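Local coordinates for tyrosine specific protein phosphatase (Trypanosoma cruzi, PDB 4AZ1) that removes phosphate from phosphotyrosine residues of proteins, as a protein tyrosine phosphatase of the parasite that causes Chagas' disease, at the interface of chains A and B. Sequence-based numbering; all coordinates share one arbitrary frame. Chains: chain A/B, Tyrosine specific protein phosphatase.

The interface of chains A and B. Residues chain A 144-146; chain B 50-51, 53-54.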
loop_
_atom_site.group_PDB
_atom_site.type_symbol
_atom_site.label_atom_id
_atom_site.label_comp_id
_atom_site.label_asym_id
_atom_site.label_seq_id
_atom_site.Cartn_x
_atom_site.Cartn_y
_atom_site.Cartn_z
ATOM N N ALA A 144 0.504 -8.121 4.833
ATOM C CA ALA A 144 1.296 -6.996 5.341
ATOM C C ALA A 144 1.528 -5.905 4.284
ATOM O O ALA A 144 1.472 -6.170 3.072
ATOM C CB ALA A 144 2.626 -7.498 5.907
ATOM N N VAL A 145 1.745 -4.674 4.748
ATOM C CA VAL A 145 2.237 -3.611 3.880
ATOM C C VAL A 145 3.664 -3.304 4.300
ATOM O O VAL A 145 4.038 -3.475 5.470
ATOM C CB VAL A 145 1.359 -2.339 3.898
ATOM C CG1 VAL A 145 0.013 -2.596 3.213
ATOM C CG2 VAL A 145 1.164 -1.817 5.333
ATOM N N SER A 146 4.479 -2.895 3.342
ATOM C CA SER A 146 5.865 -2.608 3.643
ATOM C C SER A 146 6.020 -1.122 3.975
ATOM O O SER A 146 6.893 -0.736 4.761
ATOM C CB SER A 146 6.741 -2.993 2.458
ATOM O OG SER A 146 8.082 -2.602 2.683
ATOM N N ARG B 50 5.017 -10.719 -1.381
ATOM C CA ARG B 50 5.118 -10.731 0.067
ATOM C C ARG B 50 4.302 -9.593 0.681
ATOM O O ARG B 50 3.780 -9.722 1.793
ATOM C CB ARG B 50 6.588 -10.652 0.505
ATOM C CG ARG B 50 6.758 -10.736 2.022
ATOM C CD ARG B 50 8.225 -10.933 2.381
ATOM N NE ARG B 50 8.710 -12.218 1.900
ATOM C CZ ARG B 50 8.538 -13.366 2.551
ATOM N NH1 ARG B 50 7.880 -13.370 3.700
ATOM N NH2 ARG B 50 9.012 -14.506 2.055
ATOM N N TYR B 51 4.171 -8.494 -0.060
ATOM C CA TYR B 51 3.518 -7.300 0.470
ATOM C C TYR B 51 2.432 -6.771 -0.465
ATOM O O TYR B 51 2.635 -6.700 -1.679
ATOM C CB TYR B 51 4.576 -6.217 0.735
ATOM C CG TYR B 51 5.543 -6.588 1.830
ATOM C CD1 TYR B 51 5.141 -6.569 3.164
ATOM C CD2 TYR B 51 6.848 -6.974 1.542
ATOM C CE1 TYR B 51 6.011 -6.900 4.175
ATOM C CE2 TYR B 51 7.745 -7.309 2.568
ATOM C CZ TYR B 51 7.311 -7.270 3.875
ATOM O OH TYR B 51 8.144 -7.605 4.913
ATOM N N ASP B 53 1.513 -3.860 -0.997
ATOM C CA ASP B 53 1.833 -2.561 -1.603
ATOM C C ASP B 53 3.063 -2.570 -2.492
ATOM O O ASP B 53 3.400 -1.533 -3.089
ATOM C CB ASP B 53 1.975 -1.463 -0.527
ATOM C CG ASP B 53 3.042 -1.787 0.522
ATOM O OD1 ASP B 53 3.208 -2.973 0.875
ATOM O OD2 ASP B 53 3.711 -0.847 1.012
ATOM N N ILE B 54 3.728 -3.728 -2.591
ATOM C CA ILE B 54 4.997 -3.797 -3.316
ATOM C C ILE B 54 4.917 -4.624 -4.605
ATOM O O ILE B 54 4.920 -5.865 -4.573
ATOM C CB ILE B 54 6.158 -4.326 -2.428
ATOM C CG1 ILE B 54 6.273 -3.509 -1.128
ATOM C CG2 ILE B 54 7.462 -4.350 -3.224
ATOM C CD1 ILE B 54 6.425 -1.963 -1.314
HETATM O O HOH W 1 1.075 -9.824 2.583
#
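B:Tyr51 and B:Asp53, from the KNRYLD segment that forms the phosphotyrosine-recognition loop of classical tyrosine phosphatases, receive the end of strand 142-145 and A:Ser146 from the neighbouring copy. The carboxylate of B:Asp53 takes the backbone amide: A:Ser146 N donates to OD1 of B:Asp53 at 2.8 Å. The bond is nearly straight, 163° at the hydrogen, and meets OD1 on its syn side, somewhat out of the carboxylate plane. OD2 of B:Asp53 stands 3.2 Å from A:Ser146 N, a longer, more bent and weaker second branch of the same N-H's bond. Rotation of B:Asp53 CG to between its own backbone N and carbonyl carbon (chi1 58°) turns the carboxylate toward this amide. The side chain crosses that of A:Val145 at about a right angle; A:Val145 CB packs 3.8 Å from B:Asp53 CG.

The phenol ring of B:Tyr51 stands next to this bond. A:Ser146 CB lies over one face, 4.0 Å from the ring centroid and shifted toward the rim, while CG of B:Arg50, of the ring's own chain, lies over the opposite face, also toward the rim; the ring is thus sandwiched between aliphatic groups, which should limit its tilting. Backbone carbon C of A:Ala144 reaches the edge of the ring in its plane, and the methyl CB of A:Ala144 touches B:Tyr51 CD1 at 3.8 Å. B:Ile54 adds a small apolar contact, its CG1 3.7 Å from A:Ser146 CB. At the other end, water 1 bridges A:Ala144 N (2.9 Å) and the carbonyl O of B:Arg50 (2.8 Å), linking the two backbones.

In this family the loop's tyrosine packs against the substrate phosphotyrosine ring and its aspartate binds the substrate backbone. The neighbour's N-H on B:Asp53 resembles that recognition, though the structure alone does not show substrate mimicry. The pairing is not an exact two-fold and may reflect crystal packing; the loop itself serves the enzyme by orienting phosphotyrosine substrates at the active-site entrance.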